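PDB 1TWI: diaminopimelate decarboxylase from Methanocaldococcus jannaschii, which catalyses the pyridoxal-phosphate-dependent decarboxylation of meso-diaminopimelate to L-lysine, the last step of lysine biosynthesis by the diaminopimelate pathway. Local coordinates for residues V89-G92 against G93-Y96; N71-L74 against A75-R78; I309-P313 against V314-V318; E8-G12 against R13-D17. All blocks are in the same frame, centred on the assembly; numbering follows the deposited sequence.

Interaction 1 (V89-G92 against G93-Y96); sequences VVSG and GELY
The turn from strand 86-89 into helix 92-100, a β-to-α connection of the pyridoxal-binding TIM barrel, is tied by Ser91 and Glu94 reaching back for each other's stretch of chain. Ser91 is the N-cap: its OG takes the N-H of Glu94 at 3.0 Å in a nearly straight bond (168°). With chi1 at 77°, OG stands between its own N and carbonyl carbon, turned to the first turn of the helix. Glu94 answers from the helix: its OE1 accepts from the backbone N of Val90 at 2.8 Å, on the anti side of the carboxylate and 34° out of its plane. The Glu94 chain gets there by running extended beyond CG, side by side with Val90, whose CG2 lies 3.1 Å from Glu94 OE1. The helical bonds start at the cap residue itself, Leu95 N to Ser91 O at 2.9 Å and Tyr96 N to Gly92 O at 2.9 Å. The apolar part is made by Val89: its CB rests on Glu94 CB at 3.6 Å, while Val89 CG2 approaches Leu95 CB at 4.1 Å. Ser91 OG also bonds to Asn396 O of the second subunit. Val90 packs on Lys69, the lysine that carries the cofactor in the internal aldimine but is not bonded to it here; its side chain and the bound pyridoxal phosphate have nearest atoms about 5 Å apart. A buried carboxylate oxygen and a buried hydroxyl thus meet backbone N-H groups, and the Glu94 charge, lying near the N-terminal end of its own helix, is probably eased by the helix dipole.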
# COMPACT_ATOMS: atom_id res chain seq x y z
N VAL A 89 -12.56 -6.50 15.17
CA VAL A 89 -11.48 -7.16 14.44
C VAL A 89 -12.01 -7.66 13.11
O VAL A 89 -13.19 -8.01 13.01
CB VAL A 89 -10.89 -8.36 15.27
CG1 VAL A 89 -10.31 -7.78 16.63
CG2 VAL A 89 -12.04 -9.43 15.55
N VAL A 90 -11.17 -7.68 12.07
CA VAL A 90 -11.66 -8.09 10.74
C VAL A 90 -10.90 -9.27 10.16
O VAL A 90 -11.08 -9.64 9.00
CB VAL A 90 -11.61 -6.89 9.74
CG1 VAL A 90 -12.56 -5.82 10.16
CG2 VAL A 90 -10.24 -6.33 9.64
N SER A 91 -10.07 -9.89 11.00
CA SER A 91 -9.29 -11.06 10.57
C SER A 91 -8.82 -11.89 11.78
O SER A 91 -8.78 -11.39 12.93
CB SER A 91 -8.03 -10.56 9.85
OG SER A 91 -7.11 -10.09 10.84
N GLY A 92 -8.41 -13.13 11.52
CA GLY A 92 -7.86 -13.93 12.60
C GLY A 92 -6.63 -13.23 13.24
O GLY A 92 -6.42 -13.37 14.43
N GLY A 93 -5.84 -12.50 12.45
CA GLY A 93 -4.67 -11.81 12.97
C GLY A 93 -5.09 -10.73 13.99
O GLY A 93 -4.47 -10.61 15.06
N GLU A 94 -6.12 -9.94 13.65
CA GLU A 94 -6.57 -8.93 14.59
C GLU A 94 -7.21 -9.57 15.80
O GLU A 94 -7.01 -9.07 16.90
CB GLU A 94 -7.57 -7.97 13.91
CG GLU A 94 -6.81 -6.99 12.94
CD GLU A 94 -7.74 -5.98 12.23
OE1 GLU A 94 -8.95 -6.08 12.47
OE2 GLU A 94 -7.25 -5.12 11.45
N LEU A 95 -7.90 -10.71 15.62
CA LEU A 95 -8.55 -11.34 16.78
C LEU A 95 -7.42 -11.85 17.73
O LEU A 95 -7.48 -11.73 18.99
CB LEU A 95 -9.41 -12.52 16.31
CG LEU A 95 -9.93 -13.39 17.48
CD1 LEU A 95 -10.72 -12.48 18.44
CD2 LEU A 95 -10.84 -14.53 16.98
N TYR A 96 -6.39 -12.42 17.13
CA TYR A 96 -5.23 -12.93 17.89
C TYR A 96 -4.64 -11.75 18.69
O TYR A 96 -4.37 -11.86 19.89
CB TYR A 96 -4.21 -13.45 16.85
CG TYR A 96 -3.01 -14.16 17.41
CD1 TYR A 96 -3.10 -15.52 17.71
CD2 TYR A 96 -1.80 -13.50 17.59
CE1 TYR A 96 -1.99 -16.22 18.17
CE2 TYR A 96 -0.65 -14.20 18.05
CZ TYR A 96 -0.79 -15.57 18.34
OH TYR A 96 0.27 -16.33 18.79

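Interaction 2 (N71-L74 against A75-R78); sequences NANL and AITR
Asn73 caps helix 74-82 through one side-chain oxygen that reaches two backbone N-H groups. Its CG lies anti to the backbone N (chi1 166°), a turn that swings OD1 over the start of the helix. There OD1 accepts from Ala75 N at 2.9 Å, with the donor 44° above the amide plane, and from Ile76 N at 3.3 Å, in that plane and on a lone pair. The two bonds, with the amide's ND2 held by Ile414 O, fix the rotation of the group. Two residues earlier, Asn71 OD1 accepts from Asn73 N at 3.2 Å, an Asx turn that leads the chain into the cap, while Asn71 ND2 bonds to Gly385 O. Ile76 sets CG1 beside the cap, 3.8 Å from Asn73 OD1. Thr77 (chi1 59°) places CG2 against Ala72 CA at 3.7 Å, and its OG1 is hydrogen-bonded to Ser101 OG. Leu74 and Arg78 lie side by side, CG to CD at 4.1 Å; the arginine's NE bonds to Leu433 O of the second subunit. Helix 74-82 follows strand 62-67 of the barrel. Ile76 leans on strands 402-407, 410-415 and 32-36 of the mixed sheet, whereas Leu74, Ala75 and Arg78 meet the second subunit.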
# COMPACT_ATOMS: atom_id res chain seq x y z
N ASN A 71 -4.97 0.66 13.40
CA ASN A 71 -3.63 0.60 14.03
C ASN A 71 -3.72 -0.53 15.05
O ASN A 71 -4.42 -0.39 16.07
CB ASN A 71 -3.33 1.90 14.78
CG ASN A 71 -1.83 2.03 15.16
OD1 ASN A 71 -1.20 1.03 15.50
ND2 ASN A 71 -1.29 3.23 15.12
N ALA A 72 -3.07 -1.65 14.78
CA ALA A 72 -3.08 -2.80 15.69
C ALA A 72 -1.72 -3.05 16.33
O ALA A 72 -1.41 -4.19 16.71
CB ALA A 72 -3.58 -4.10 14.97
N ASN A 73 -0.90 -2.01 16.46
CA ASN A 73 0.39 -2.15 17.12
C ASN A 73 0.10 -2.65 18.56
O ASN A 73 -0.79 -2.11 19.27
CB ASN A 73 1.17 -0.81 17.13
CG ASN A 73 2.34 -0.85 18.10
OD1 ASN A 73 2.16 -0.69 19.31
ND2 ASN A 73 3.54 -1.11 17.58
N LEU A 74 0.85 -3.67 19.02
CA LEU A 74 0.53 -4.30 20.31
C LEU A 74 0.53 -3.36 21.50
O LEU A 74 -0.26 -3.54 22.44
CB LEU A 74 1.48 -5.51 20.59
CG LEU A 74 1.09 -6.49 21.74
CD1 LEU A 74 -0.31 -7.07 21.46
CD2 LEU A 74 2.15 -7.67 21.80
N ALA A 75 1.38 -2.35 21.50
CA ALA A 75 1.34 -1.43 22.66
C ALA A 75 0.05 -0.59 22.60
O ALA A 75 -0.58 -0.32 23.64
CB ALA A 75 2.57 -0.49 22.68
N ILE A 76 -0.33 -0.16 21.39
CA ILE A 76 -1.53 0.69 21.24
C ILE A 76 -2.78 -0.09 21.64
O ILE A 76 -3.65 0.44 22.33
CB ILE A 76 -1.67 1.21 19.76
CG1 ILE A 76 -0.47 2.09 19.38
CG2 ILE A 76 -3.01 1.99 19.58
CD1 ILE A 76 -0.18 3.22 20.41
N THR A 77 -2.89 -1.35 21.19
CA THR A 77 -4.05 -2.17 21.53
C THR A 77 -4.04 -2.52 23.03
O THR A 77 -5.10 -2.57 23.66
CB THR A 77 -4.12 -3.47 20.63
OG1 THR A 77 -2.94 -4.25 20.82
CG2 THR A 77 -4.27 -3.09 19.15
N ARG A 78 -2.87 -2.72 23.63
CA ARG A 78 -2.86 -2.99 25.06
C ARG A 78 -3.29 -1.75 25.83
O ARG A 78 -3.98 -1.86 26.84
CB ARG A 78 -1.48 -3.52 25.56
CG ARG A 78 -1.28 -4.98 25.12
CD ARG A 78 -0.04 -5.68 25.65
NE ARG A 78 -0.17 -5.97 27.07
CZ ARG A 78 -0.77 -7.04 27.62
NH1 ARG A 78 -1.35 -8.01 26.91
NH2 ARG A 78 -0.77 -7.12 28.94

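Interaction 3 (I309-P313 against V314-V318); sequences IKETP and VTKWV
Strands 309-311 and 316-318 run antiparallel, axes 4.6 Å apart at 166°. Lys310 and Trp317 are the hydrogen-bonded pair: Lys310 N meets Trp317 O at 2.8 Å, and the reverse bond completes the pair. Where the chain turns, Thr312 grips Thr315 O twice. Its backbone N donates at 2.9 Å, and its OG1, also at 2.9 Å, lies in the carbonyl plane on a lone pair. The chi1 of 74° that points OG1 inward sends CG2 to the edge of the indole, 3.8 Å from Trp317 CD1. A water donates to Thr312 OG1 and accepts from Trp317 NE1 at 3.0 Å, near the ring plane, joining the turn to the indole. On the face that carries Ile309, Glu311 and Lys316, the lysine runs extended beside Glu311, and its NZ makes a long salt bridge with Glu311 OE1 at 3.7 Å; its CE presses on Ile309 CG2 at 3.4 Å, a tight contact. The stronger partner of that ammonium is Glu349, in a salt bridge. The hairpin closes the end of strand 300-311 of the mixed sheet, and its second strand, 316-320, extends the sheet by pairing parallel with strand 348-354, on whose Ser352 and Ala354 Trp317 packs. Lys310 leads away into the second subunit, where its NZ forms a salt bridge with Asp134, while Pro313 and Val314 pack on Asp183 and Lys176 of that subunit.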
# COMPACT_ATOMS: atom_id res chain seq x y z
N ILE A 309 17.32 19.81 -0.59
CA ILE A 309 16.40 20.87 -1.01
C ILE A 309 16.69 21.02 -2.51
O ILE A 309 17.86 21.01 -2.94
CB ILE A 309 16.66 22.20 -0.29
CG1 ILE A 309 16.36 22.02 1.22
CG2 ILE A 309 15.78 23.30 -0.94
CD1 ILE A 309 16.78 23.16 2.10
N LYS A 310 15.66 21.16 -3.31
CA LYS A 310 15.83 21.24 -4.76
C LYS A 310 14.96 22.28 -5.46
O LYS A 310 13.76 22.10 -5.58
CB LYS A 310 15.50 19.86 -5.35
CG LYS A 310 15.42 19.75 -6.85
CD LYS A 310 15.19 18.24 -7.23
CE LYS A 310 15.21 17.97 -8.72
NZ LYS A 310 14.63 16.60 -9.09
N GLU A 311 15.56 23.36 -5.94
CA GLU A 311 14.76 24.37 -6.64
C GLU A 311 14.57 23.98 -8.09
O GLU A 311 15.54 23.56 -8.75
CB GLU A 311 15.47 25.71 -6.58
CG GLU A 311 15.67 26.13 -5.15
CD GLU A 311 16.38 27.43 -5.04
OE1 GLU A 311 16.51 27.93 -3.89
OE2 GLU A 311 16.82 27.95 -6.09
N THR A 312 13.33 24.06 -8.59
CA THR A 312 13.10 23.77 -10.00
C THR A 312 12.36 24.98 -10.56
O THR A 312 11.95 25.88 -9.83
CB THR A 312 12.22 22.49 -10.28
OG1 THR A 312 10.84 22.79 -9.98
CG2 THR A 312 12.71 21.24 -9.47
N PRO A 313 12.18 25.02 -11.87
CA PRO A 313 11.48 26.17 -12.45
C PRO A 313 10.08 26.35 -11.87
O PRO A 313 9.67 27.48 -11.66
CB PRO A 313 11.45 25.84 -13.94
CG PRO A 313 12.74 25.07 -14.13
CD PRO A 313 12.73 24.14 -12.92
N VAL A 314 9.37 25.25 -11.59
CA VAL A 314 8.00 25.35 -11.07
C VAL A 314 7.82 25.19 -9.55
O VAL A 314 6.82 25.65 -8.99
CB VAL A 314 7.08 24.31 -11.73
CG1 VAL A 314 7.61 22.92 -11.46
CG2 VAL A 314 5.67 24.41 -11.16
N THR A 315 8.72 24.49 -8.87
CA THR A 315 8.53 24.34 -7.44
C THR A 315 9.78 24.06 -6.66
O THR A 315 10.78 23.58 -7.20
CB THR A 315 7.40 23.27 -7.09
OG1 THR A 315 7.95 22.17 -6.37
CG2 THR A 315 6.72 22.77 -8.33
N LYS A 316 9.76 24.47 -5.40
CA LYS A 316 10.90 24.19 -4.56
C LYS A 316 10.52 22.93 -3.77
O LYS A 316 9.54 22.90 -3.01
CB LYS A 316 11.22 25.35 -3.62
CG LYS A 316 12.49 25.12 -2.80
CD LYS A 316 12.92 26.46 -2.16
CE LYS A 316 13.98 26.22 -1.10
NZ LYS A 316 14.71 27.45 -0.66
N TRP A 317 11.28 21.88 -4.02
CA TRP A 317 11.04 20.59 -3.39
C TRP A 317 11.95 20.39 -2.20
O TRP A 317 13.13 20.75 -2.24
CB TRP A 317 11.34 19.45 -4.34
CG TRP A 317 10.39 19.30 -5.47
CD1 TRP A 317 10.52 19.79 -6.76
CD2 TRP A 317 9.14 18.63 -5.42
NE1 TRP A 317 9.39 19.45 -7.49
CE2 TRP A 317 8.54 18.74 -6.68
CE3 TRP A 317 8.46 17.93 -4.42
CZ2 TRP A 317 7.30 18.18 -6.96
CZ3 TRP A 317 7.25 17.38 -4.70
CH2 TRP A 317 6.68 17.50 -5.95
N VAL A 318 11.39 19.80 -1.16
CA VAL A 318 12.07 19.48 0.08
C VAL A 318 11.96 17.93 0.14
O VAL A 318 10.85 17.39 0.10
CB VAL A 318 11.30 20.21 1.24
CG1 VAL A 318 11.66 19.61 2.57
CG2 VAL A 318 11.69 21.71 1.22
O HOH W 1 9.13 20.57 -10.24

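Interaction 4 (E8-G12 against R13-D17); sequences EIKDG and RFFID
Lys10 and Phe15 make the main side-chain contact of this β hairpin, whose strands are joined by a type I' turn from Lys10 to Arg13. In the ladder of backbone bonds, Glu8 and Phe15 exchange two, Phe15 N to Glu8 O at 2.7 Å and Glu8 N to Phe15 O at 3.0 Å; Lys10 and Arg13 exchange two more, of which Lys10 N to Arg13 O measures 2.8 Å. Asp11 and Gly12, both at positive phi, are the two central residues of the turn. Aromatic contacts follow on the face that carries Glu8, Lys10, Arg13 and Phe15. The lysine chain, bent at chi3 (-74°), brings CE over the centre of the Phe15 ring, 3.7 Å from its centroid in a CH-π contact. Its NZ stands over the same face at 4.5 Å from the centroid, 20° off the normal, a cation-π interaction. Lys10 CB meets the rim of the ring, 3.6 Å from Phe15 CE1. Apolar contact marks the other face, where Ile9 CD1 lies at the edge of the Phe14 ring, 3.9 Å from Phe14 CD1, the two side chains meeting at about a right angle. Among charged groups, Arg13 NE forms a salt bridge with Asp20. The strands belong to a small antiparallel sheet, 7-10, 13-16 and 19-20, with 13-16 in the middle. Phe14 turns inward to meet the ring of Phe382 and the start of helix 21-28, and Ile16 packs on strand 32-36 of the large mixed sheet.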
# COMPACT_ATOMS: atom_id res chain seq x y z
N GLU A 8 2.70 21.23 21.18
CA GLU A 8 2.82 22.69 21.32
C GLU A 8 4.14 23.15 20.73
O GLU A 8 5.02 22.35 20.40
CB GLU A 8 2.80 23.09 22.80
CG GLU A 8 3.98 22.58 23.58
CD GLU A 8 3.78 22.63 25.12
OE1 GLU A 8 3.64 23.75 25.70
OE2 GLU A 8 3.78 21.54 25.75
N ILE A 9 4.28 24.47 20.62
CA ILE A 9 5.53 25.04 20.14
C ILE A 9 6.00 25.70 21.44
O ILE A 9 5.24 26.44 22.08
CB ILE A 9 5.33 26.15 19.06
CG1 ILE A 9 4.82 25.56 17.74
CG2 ILE A 9 6.66 26.87 18.80
CD1 ILE A 9 5.68 24.49 17.15
N LYS A 10 7.20 25.37 21.88
CA LYS A 10 7.77 25.98 23.09
C LYS A 10 9.20 26.36 22.72
O LYS A 10 9.95 25.55 22.14
CB LYS A 10 7.91 25.02 24.27
CG LYS A 10 6.63 24.52 24.85
CD LYS A 10 6.84 23.99 26.29
CE LYS A 10 7.54 22.67 26.32
NZ LYS A 10 7.93 22.35 27.71
N ASP A 11 9.55 27.59 23.06
CA ASP A 11 10.89 28.08 22.78
C ASP A 11 11.32 27.83 21.34
O ASP A 11 12.44 27.38 21.10
CB ASP A 11 11.91 27.43 23.72
CG ASP A 11 11.68 27.79 25.20
OD1 ASP A 11 10.60 27.46 25.75
OD2 ASP A 11 12.61 28.39 25.81
N GLY A 12 10.42 28.11 20.39
CA GLY A 12 10.75 27.96 18.98
C GLY A 12 10.92 26.54 18.45
O GLY A 12 11.48 26.38 17.37
N ARG A 13 10.49 25.54 19.22
CA ARG A 13 10.57 24.14 18.82
C ARG A 13 9.25 23.42 19.04
O ARG A 13 8.43 23.80 19.89
CB ARG A 13 11.68 23.40 19.58
CG ARG A 13 13.04 23.99 19.29
CD ARG A 13 14.04 23.69 20.39
NE ARG A 13 14.53 22.30 20.36
CZ ARG A 13 15.52 21.83 19.59
NH1 ARG A 13 16.17 22.63 18.74
NH2 ARG A 13 15.88 20.56 19.69
N PHE A 14 9.05 22.35 18.27
CA PHE A 14 7.81 21.56 18.39
C PHE A 14 7.93 20.49 19.49
O PHE A 14 8.93 19.76 19.55
CB PHE A 14 7.51 20.90 17.02
CG PHE A 14 6.22 20.09 16.97
CD1 PHE A 14 5.00 20.68 17.27
CD2 PHE A 14 6.23 18.76 16.52
CE1 PHE A 14 3.76 19.94 17.10
CE2 PHE A 14 5.02 18.02 16.36
CZ PHE A 14 3.79 18.63 16.66
N PHE A 15 6.89 20.36 20.30
CA PHE A 15 6.83 19.36 21.39
C PHE A 15 5.60 18.45 21.29
O PHE A 15 4.53 18.91 20.88
CB PHE A 15 6.79 20.06 22.78
CG PHE A 15 8.17 20.63 23.22
CD1 PHE A 15 8.68 21.79 22.63
CD2 PHE A 15 8.93 19.97 24.16
CE1 PHE A 15 9.94 22.30 23.00
CE2 PHE A 15 10.22 20.46 24.56
CZ PHE A 15 10.72 21.62 23.98
N ILE A 16 5.74 17.17 21.69
CA ILE A 16 4.60 16.23 21.70
C ILE A 16 4.61 15.68 23.11
O ILE A 16 5.62 15.08 23.52
CB ILE A 16 4.78 15.04 20.69
CG1 ILE A 16 4.92 15.61 19.26
CG2 ILE A 16 3.56 14.01 20.87
CD1 ILE A 16 5.60 14.70 18.25
N ASP A 17 3.53 15.91 23.86
CA ASP A 17 3.47 15.47 25.25
C ASP A 17 4.62 15.99 26.09
O ASP A 17 5.05 15.32 27.05
CB ASP A 17 3.43 13.96 25.35
CG ASP A 17 2.09 13.40 24.97
OD1 ASP A 17 1.06 14.04 25.29
OD2 ASP A 17 2.05 12.32 24.36

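In the fold
Interactions 1 and 2 are buried helix starts within the pyridoxal-binding domain, in series along the chain with centres 12 Å apart. Interaction 3 is a partly buried hairpin, with Lys310 and Trp317 buried against the second subunit, and interaction 4 a surface hairpin. In the first pair a serine or asparagine caps a helix by accepting backbone N-H groups; interaction 1 lies nearer the cofactor, about 5 Å from Val90's side chain, against about 9 Å from Asn71's in interaction 2. In the hairpins antiparallel backbone bonds pair the strands, and side chains meet by a long salt bridge and a water link in 309-318 and by cation-π contact in 8-17. Interactions 1, 2 and 3 touch the second subunit; interaction 4 touches no other chain.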